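Long-range contact in N-glycosylase/DNA lyase (Methanocaldococcus jannaschii, PDB 3FHF), which is an archaeal member of the 8-oxoguanine DNA glycosylase family of helix-hairpin-helix proteins: residues 147-157 against 197-208. Residues are numbered along the deposited sequence; the frame is centred on the assembly and turned at random. Where two conformers were deposited one is given.
Sequences YDDVAIIDRHI and LSELDLYIWYLR
Ser198 OG donates to Asp148 OD1 over 2.6 Å, meeting the carboxylate oxygen on its anti side and somewhat out of plane. The serine hydroxyl sits between its backbone N and carbonyl carbon (chi1 55°), turned to the loop, and Ser198 N donates to Asp148 O from above the carbonyl plane. Side chain and backbone of Asp148 thus both hold the first turn of helix 197-209, while its OD2 forms a salt bridge with Lys34. Leu197 lays CD1 beside the Ala151 methyl, 4.1 Å from CB, and near OD1 of Asp149, which is salt-bridged to Lys120 and Arg187.

Waters bridge loop and helix along the contact; one joins Val150 O to Leu197 O. Another donates to both Asp154 OD1 and Asp201 OD2 and accepts from Trp205 NE1 at 2.8 Å, tying two carboxylates and the indole N-H together. Asp201 OD1 pairs with Arg143. Asp154 is also an N-cap: its OD2 accepts from Ile157 N at 2.9 Å and, weakly, from His156 N. Arg208, bent at chi3 (-65°), brings its guanidinium under His156 CB, which lies 3.6 Å from CZ over one face, and its NH1 rests above the Trp205 ring. A further water joins that NH1 to Asp154 OD1, and NH2 forms a salt bridge with Glu160. His156 CD2 touches Trp205 CH2.

Helices 119-129 and 135-144 form the helix-hairpin-helix; the loop after it places Asp154 consistent with the family's conserved aspartate. Helix 119-129 packs on Val150, helix 135-144 on Ile152, and helices 5-18 and 22-34 on Tyr203 and Tyr206.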
ATOM      1  N   TYR A 147      -3.083   1.669   9.584  1.00 12.36           N
ATOM      2  CA  TYR A 147      -3.686   0.387   9.927  1.00 12.85           C
ATOM      3  C   TYR A 147      -2.669  -0.736   9.751  1.00 13.29           C
ATOM      4  O   TYR A 147      -1.870  -0.723   8.821  1.00 13.69           O
ATOM      5  CB  TYR A 147      -4.962   0.181   9.107  1.00 12.13           C
ATOM      6  CG  TYR A 147      -6.025   1.196   9.485  1.00 11.45           C
ATOM      7  CD1 TYR A 147      -6.810   1.025  10.634  1.00 15.37           C
ATOM      8  CD2 TYR A 147      -6.192   2.365   8.745  1.00 13.67           C
ATOM      9  CE1 TYR A 147      -7.734   2.004  11.038  1.00 13.56           C
ATOM     10  CE2 TYR A 147      -7.109   3.347   9.135  1.00 15.11           C
ATOM     11  CZ  TYR A 147      -7.873   3.160  10.281  1.00 16.39           C
ATOM     12  OH  TYR A 147      -8.758   4.141  10.663  1.00 15.59           O
ATOM     13  N   ASP A 148      -2.695  -1.705  10.657  1.00 11.45           N
ATOM     14  CA  ASP A 148      -1.696  -2.767  10.634  1.00 15.22           C
ATOM     15  C   ASP A 148      -2.050  -4.156  10.152  1.00 13.83           C
ATOM     16  O   ASP A 148      -1.151  -4.978  10.001  1.00 13.02           O
ATOM     17  CB  ASP A 148      -1.095  -2.927  12.029  1.00 19.67           C
ATOM     18  CG  ASP A 148      -0.454  -1.657  12.540  1.00 23.48           C
ATOM     19  OD1 ASP A 148       0.414  -1.088  11.836  1.00 26.13           O
ATOM     20  OD2 ASP A 148      -0.816  -1.238  13.658  1.00 25.58           O
ATOM     21  N   ASP A 149      -3.323  -4.430   9.899  1.00 14.56           N
ATOM     22  CA  ASP A 149      -3.704  -5.780   9.511  1.00 14.59           C
ATOM     23  C   ASP A 149      -4.199  -6.005   8.082  1.00 14.53           C
ATOM     24  O   ASP A 149      -5.061  -6.856   7.854  1.00 16.28           O
ATOM     25  CB  ASP A 149      -4.728  -6.314  10.529  1.00 15.97           C
ATOM     26  CG  ASP A 149      -4.876  -7.834  10.484  1.00 19.40           C
ATOM     27  OD1 ASP A 149      -3.866  -8.532  10.253  1.00 16.79           O
ATOM     28  OD2 ASP A 149      -6.003  -8.334  10.705  1.00 18.82           O
ATOM     29  N   VAL A 150      -3.662  -5.251   7.125  1.00 13.73           N
ATOM     30  CA  VAL A 150      -4.022  -5.436   5.721  1.00 12.92           C
ATOM     31  C   VAL A 150      -2.750  -5.589   4.892  1.00 14.20           C
ATOM     32  O   VAL A 150      -1.790  -4.812   5.022  1.00 13.45           O
ATOM     33  CB  VAL A 150      -4.852  -4.263   5.148  1.00 13.59           C
ATOM     34  CG1 VAL A 150      -6.223  -4.241   5.792  1.00 15.24           C
ATOM     35  CG2 VAL A 150      -4.129  -2.946   5.367  1.00 12.68           C
ATOM     36  N   ALA A 151      -2.744  -6.604   4.041  1.00 11.92           N
ATOM     37  CA  ALA A 151      -1.598  -6.874   3.186  1.00 14.33           C
ATOM     38  C   ALA A 151      -1.733  -6.103   1.887  1.00 14.28           C
ATOM     39  O   ALA A 151      -2.844  -5.879   1.400  1.00 14.27           O
ATOM     40  CB  ALA A 151      -1.505  -8.377   2.892  1.00 13.48           C
ATOM     41  N   ILE A 152      -0.591  -5.693   1.342  1.00 15.32           N
ATOM     42  CA  ILE A 152      -0.529  -4.977   0.076  1.00 15.49           C
ATOM     43  C   ILE A 152       0.024  -6.027  -0.872  1.00 17.03           C
ATOM     44  O   ILE A 152       1.231  -6.252  -0.929  1.00 18.32           O
ATOM     45  CB  ILE A 152       0.455  -3.793   0.146  1.00 14.63           C
ATOM     46  CG1 ILE A 152       0.049  -2.852   1.285  1.00 14.36           C
ATOM     47  CG2 ILE A 152       0.467  -3.050  -1.176  1.00 12.67           C
ATOM     48  CD1 ILE A 152       1.113  -1.818   1.640  1.00 12.27           C
ATOM     49  N   ILE A 153      -0.865  -6.668  -1.614  1.00 17.44           N
ATOM     50  CA  ILE A 153      -0.470  -7.739  -2.508  1.00 18.64           C
ATOM     51  C   ILE A 153      -0.177  -7.247  -3.919  1.00 20.74           C
ATOM     52  O   ILE A 153      -1.070  -7.131  -4.749  1.00 21.34           O
ATOM     53  CB  ILE A 153      -1.565  -8.834  -2.513  1.00 19.41           C
ATOM     54  CG1 ILE A 153      -1.862  -9.247  -1.065  1.00 17.32           C
ATOM     55  CG2 ILE A 153      -1.112 -10.047  -3.313  1.00 15.42           C
ATOM     56  CD1 ILE A 153      -2.946 -10.324  -0.925  1.00 19.76           C
ATOM     57  N   ASP A 154       1.096  -6.949  -4.159  1.00 21.91           N
ATOM     58  CA  ASP A 154       1.580  -6.457  -5.446  1.00 22.50           C
ATOM     59  C   ASP A 154       2.061  -7.609  -6.326  1.00 20.62           C
ATOM     60  O   ASP A 154       2.140  -8.749  -5.880  1.00 19.36           O
ATOM     61  CB  ASP A 154       2.753  -5.502  -5.225  1.00 25.47           C
ATOM     62  CG  ASP A 154       3.854  -6.128  -4.392  1.00 26.77           C
ATOM     63  OD1 ASP A 154       3.824  -5.970  -3.156  1.00 30.59           O
ATOM     64  OD2 ASP A 154       4.737  -6.799  -4.968  1.00 28.08           O
ATOM     65  N   ARG A 155       2.420  -7.286  -7.566  1.00 18.66           N
ATOM     66  CA  ARG A 155       2.888  -8.285  -8.518  1.00 18.89           C
ATOM     67  C   ARG A 155       4.222  -8.928  -8.138  1.00 17.41           C
ATOM     68  O   ARG A 155       4.542 -10.019  -8.607  1.00 16.15           O
ATOM     69  CB  ARG A 155       2.998  -7.663  -9.919  1.00 19.53           C
ATOM     70  CG  ARG A 155       4.067  -6.579 -10.074  1.00 21.91           C
ATOM     71  CD  ARG A 155       4.053  -6.010 -11.500  1.00 24.76           C
ATOM     72  NE  ARG A 155       5.157  -5.086 -11.764  1.00 28.25           N
ATOM     73  CZ  ARG A 155       5.328  -3.915 -11.155  0.50 29.21           C
ATOM     74  NH1 ARG A 155       4.468  -3.505 -10.234  0.50 30.14           N
ATOM     75  NH2 ARG A 155       6.366  -3.149 -11.470  0.50 30.97           N
ATOM     76  N   HIS A 156       5.007  -8.265  -7.294  1.00 15.80           N
ATOM     77  CA  HIS A 156       6.295  -8.827  -6.908  1.00 16.10           C
ATOM     78  C   HIS A 156       6.133  -9.890  -5.829  1.00 18.16           C
ATOM     79  O   HIS A 156       6.757 -10.953  -5.898  1.00 16.99           O
ATOM     80  CB  HIS A 156       7.242  -7.715  -6.449  1.00 19.00           C
ATOM     81  CG  HIS A 156       7.424  -6.639  -7.472  1.00 19.56           C
ATOM     82  ND1 HIS A 156       7.998  -6.876  -8.702  1.00 19.80           N
ATOM     83  CD2 HIS A 156       7.011  -5.348  -7.492  1.00 20.32           C
ATOM     84  CE1 HIS A 156       7.927  -5.781  -9.438  1.00 18.56           C
ATOM     85  NE2 HIS A 156       7.332  -4.840  -8.728  1.00 21.09           N
ATOM     86  N   ILE A 157       5.293  -9.623  -4.834  1.00 17.92           N
ATOM     87  CA  ILE A 157       5.095 -10.618  -3.794  1.00 18.90           C
ATOM     88  C   ILE A 157       4.372 -11.821  -4.403  1.00 17.91           C
ATOM     89  O   ILE A 157       4.625 -12.952  -4.012  1.00 17.54           O
ATOM     90  CB  ILE A 157       4.276 -10.060  -2.600  1.00 19.06           C
ATOM     91  CG1 ILE A 157       4.211 -11.104  -1.483  1.00 21.61           C
ATOM     92  CG2 ILE A 157       2.873  -9.711  -3.040  1.00 19.03           C
ATOM     93  CD1 ILE A 157       5.564 -11.532  -0.958  1.00 23.21           C
ATOM     94  N   LEU A 197       1.039  -7.112   9.514  1.00 11.99           N
ATOM     95  CA  LEU A 197       1.141  -7.054   8.055  1.00 13.36           C
ATOM     96  C   LEU A 197       1.738  -5.736   7.572  1.00 11.16           C
ATOM     97  O   LEU A 197       2.469  -5.713   6.589  1.00 12.78           O
ATOM     98  CB  LEU A 197      -0.231  -7.277   7.410  1.00 14.15           C
ATOM     99  CG  LEU A 197      -0.679  -8.742   7.415  1.00 15.56           C
ATOM    100  CD1 LEU A 197      -2.113  -8.846   6.922  1.00 16.05           C
ATOM    101  CD2 LEU A 197       0.265  -9.562   6.524  1.00 15.87           C
ATOM    102  N   SER A 198       1.443  -4.640   8.264  1.00 10.62           N
ATOM    103  CA  SER A 198       1.986  -3.335   7.875  1.00  9.91           C
ATOM    104  C   SER A 198       3.520  -3.388   7.904  1.00 10.32           C
ATOM    105  O   SER A 198       4.191  -2.910   6.985  1.00  8.89           O
ATOM    106  CB  SER A 198       1.495  -2.251   8.840  1.00 11.01           C
ATOM    107  OG  SER A 198       1.818  -2.597  10.175  1.00 10.09           O
ATOM    108  N   GLU A 199       4.056  -3.986   8.966  1.00 10.37           N
ATOM    109  CA  GLU A 199       5.499  -4.111   9.170  1.00 11.87           C
ATOM    110  C   GLU A 199       6.146  -5.134   8.241  1.00 12.52           C
ATOM    111  O   GLU A 199       7.213  -4.880   7.664  1.00  9.12           O
ATOM    112  CB  GLU A 199       5.782  -4.504  10.624  1.00 15.78           C
ATOM    113  CG  GLU A 199       5.326  -3.481  11.654  1.00 19.65           C
ATOM    114  CD  GLU A 199       5.305  -4.031  13.076  1.00 23.03           C
ATOM    115  OE1 GLU A 199       5.414  -3.219  14.015  1.00 29.89           O
ATOM    116  OE2 GLU A 199       5.165  -5.259  13.267  1.00 19.94           O
ATOM    117  N   LEU A 200       5.505  -6.290   8.106  1.00 11.08           N
ATOM    118  CA  LEU A 200       6.030  -7.356   7.255  1.00 13.50           C
ATOM    119  C   LEU A 200       6.271  -6.847   5.845  1.00 14.27           C
ATOM    120  O   LEU A 200       7.275  -7.186   5.221  1.00 14.66           O
ATOM    121  CB  LEU A 200       5.051  -8.536   7.200  1.00 11.64           C
ATOM    122  CG  LEU A 200       5.520  -9.760   6.405  1.00 14.42           C
ATOM    123  CD1 LEU A 200       6.684 -10.400   7.136  1.00 13.03           C
ATOM    124  CD2 LEU A 200       4.383 -10.765   6.233  1.00 13.85           C
ATOM    125  N   ASP A 201       5.343  -6.036   5.352  1.00 12.64           N
ATOM    126  CA  ASP A 201       5.443  -5.486   4.011  1.00 14.48           C
ATOM    127  C   ASP A 201       6.755  -4.746   3.792  1.00 12.60           C
ATOM    128  O   ASP A 201       7.388  -4.894   2.741  1.00 10.11           O
ATOM    129  CB  ASP A 201       4.267  -4.541   3.736  1.00 15.62           C
ATOM    130  CG  ASP A 201       4.375  -3.864   2.383  1.00 17.88           C
ATOM    131  OD1 ASP A 201       4.883  -2.716   2.326  1.00 16.04           O
ATOM    132  OD2 ASP A 201       3.966  -4.489   1.377  1.00 16.81           O
ATOM    133  N   LEU A 202       7.158  -3.944   4.776  1.00 10.13           N
ATOM    134  CA  LEU A 202       8.404  -3.192   4.672  1.00  8.88           C
ATOM    135  C   LEU A 202       9.636  -4.099   4.801  1.00 10.34           C
ATOM    136  O   LEU A 202      10.648  -3.862   4.140  1.00  9.76           O
ATOM    137  CB  LEU A 202       8.439  -2.063   5.715  1.00  8.87           C
ATOM    138  CG  LEU A 202       7.336  -1.002   5.524  1.00 11.09           C
ATOM    139  CD1 LEU A 202       7.454   0.100   6.584  1.00  9.28           C
ATOM    140  CD2 LEU A 202       7.458  -0.396   4.124  1.00  9.06           C
ATOM    141  N   TYR A 203       9.563  -5.138   5.636  1.00 11.05           N
ATOM    142  CA  TYR A 203      10.695  -6.058   5.762  1.00 12.14           C
ATOM    143  C   TYR A 203      10.889  -6.782   4.439  1.00 10.84           C
ATOM    144  O   TYR A 203      12.017  -6.977   3.985  1.00 11.14           O
ATOM    145  CB  TYR A 203      10.477  -7.090   6.877  1.00 12.46           C
ATOM    146  CG  TYR A 203      10.844  -6.579   8.253  1.00 13.71           C
ATOM    147  CD1 TYR A 203       9.958  -5.790   8.988  1.00 14.14           C
ATOM    148  CD2 TYR A 203      12.086  -6.874   8.812  1.00 13.50           C
ATOM    149  CE1 TYR A 203      10.297  -5.310  10.248  1.00 13.39           C
ATOM    150  CE2 TYR A 203      12.441  -6.393  10.074  1.00 16.16           C
ATOM    151  CZ  TYR A 203      11.539  -5.613  10.783  1.00 16.65           C
ATOM    152  OH  TYR A 203      11.888  -5.139  12.023  1.00 16.20           O
ATOM    153  N   ILE A 204       9.787  -7.177   3.815  0.50 11.35           N
ATOM    154  CA  ILE A 204       9.859  -7.867   2.535  0.50 11.79           C
ATOM    155  C   ILE A 204      10.446  -6.958   1.454  0.50 11.94           C
ATOM    156  O   ILE A 204      11.306  -7.385   0.677  0.50 11.35           O
ATOM    157  CB  ILE A 204       8.469  -8.380   2.104  0.50 12.77           C
ATOM    158  CG1 ILE A 204       8.037  -9.508   3.050  0.50 11.82           C
ATOM    159  CG2 ILE A 204       8.504  -8.849   0.652  0.50 12.70           C
ATOM    160  CD1 ILE A 204       6.696 -10.134   2.727  0.50 10.99           C
ATOM    161  N   TRP A 205       9.996  -5.708   1.397  1.00  9.92           N
ATOM    162  CA  TRP A 205      10.531  -4.782   0.408  1.00 11.07           C
ATOM    163  C   TRP A 205      12.010  -4.532   0.680  1.00 12.16           C
ATOM    164  O   TRP A 205      12.813  -4.442  -0.252  1.00 11.75           O
ATOM    165  CB  TRP A 205       9.774  -3.447   0.398  1.00 10.08           C
ATOM    166  CG  TRP A 205       8.647  -3.417  -0.593  1.00 12.06           C
ATOM    167  CD1 TRP A 205       7.308  -3.455  -0.321  1.00 13.01           C
ATOM    168  CD2 TRP A 205       8.764  -3.376  -2.020  1.00 14.61           C
ATOM    169  NE1 TRP A 205       6.586  -3.442  -1.493  1.00 14.68           N
ATOM    170  CE2 TRP A 205       7.455  -3.393  -2.549  1.00 15.49           C
ATOM    171  CE3 TRP A 205       9.850  -3.327  -2.904  1.00 15.55           C
ATOM    172  CZ2 TRP A 205       7.200  -3.361  -3.928  1.00 18.92           C
ATOM    173  CZ3 TRP A 205       9.597  -3.297  -4.274  1.00 18.47           C
ATOM    174  CH2 TRP A 205       8.283  -3.314  -4.770  1.00 16.97           C
ATOM    175  N   TYR A 206      12.383  -4.434   1.951  1.00 11.08           N
ATOM    176  CA  TYR A 206      13.781  -4.187   2.266  1.00 12.63           C
ATOM    177  C   TYR A 206      14.658  -5.334   1.789  1.00 13.32           C
ATOM    178  O   TYR A 206      15.764  -5.108   1.297  1.00 14.21           O
ATOM    179  CB  TYR A 206      13.985  -3.975   3.762  1.00 13.18           C
ATOM    180  CG  TYR A 206      15.444  -3.849   4.114  1.00 13.25           C
ATOM    181  CD1 TYR A 206      16.181  -4.957   4.524  1.00 16.95           C
ATOM    182  CD2 TYR A 206      16.103  -2.629   3.987  1.00 17.04           C
ATOM    183  CE1 TYR A 206      17.544  -4.853   4.795  1.00 16.53           C
ATOM    184  CE2 TYR A 206      17.457  -2.515   4.252  1.00 17.54           C
ATOM    185  CZ  TYR A 206      18.171  -3.630   4.655  1.00 17.82           C
ATOM    186  OH  TYR A 206      19.517  -3.518   4.904  1.00 22.21           O
ATOM    187  N   LEU A 207      14.166  -6.560   1.933  1.00 12.87           N
ATOM    188  CA  LEU A 207      14.908  -7.737   1.487  1.00 15.37           C
ATOM    189  C   LEU A 207      15.068  -7.730  -0.028  1.00 15.89           C
ATOM    190  O   LEU A 207      16.052  -8.231  -0.560  1.00 17.68           O
ATOM    191  CB  LEU A 207      14.182  -9.017   1.897  1.00 14.40           C
ATOM    192  CG  LEU A 207      14.327  -9.445   3.357  1.00 16.90           C
ATOM    193  CD1 LEU A 207      13.350 -10.576   3.667  1.00 18.29           C
ATOM    194  CD2 LEU A 207      15.759  -9.881   3.605  1.00 15.71           C
ATOM    195  N   ARG A 208      14.096  -7.145  -0.716  1.00 15.07           N
ATOM    196  CA  ARG A 208      14.106  -7.088  -2.169  1.00 15.09           C
ATOM    197  C   ARG A 208      14.904  -5.916  -2.749  1.00 15.11           C
ATOM    198  O   ARG A 208      15.508  -6.036  -3.815  1.00 15.08           O
ATOM    199  CB  ARG A 208      12.656  -7.012  -2.668  1.00 16.53           C
ATOM    200  CG  ARG A 208      12.453  -7.314  -4.143  1.00 16.53           C
ATOM    201  CD  ARG A 208      10.978  -7.116  -4.523  1.00 17.68           C
ATOM    202  NE  ARG A 208      10.092  -8.077  -3.860  1.00 19.22           N
ATOM    203  CZ  ARG A 208       8.947  -7.759  -3.266  1.00 19.07           C
ATOM    204  NH1 ARG A 208       8.532  -6.497  -3.236  1.00 20.59           N
ATOM    205  NH2 ARG A 208       8.203  -8.705  -2.711  1.00 16.49           N
TER
HETATM  206  O   HOH W   1      -1.281  -8.231  11.012  1.00 19.13           O
HETATM  207  O   HOH W   2       0.954  -4.597   4.363  1.00 15.98           O
HETATM  208  O   HOH W   3       2.041  -6.416   2.044  1.00 23.07           O
HETATM  209  O   HOH W   4       3.869  -3.888  -1.409  1.00 20.59           O
HETATM  210  O   HOH W   5       5.904  -6.886  -2.019  1.00 22.81           O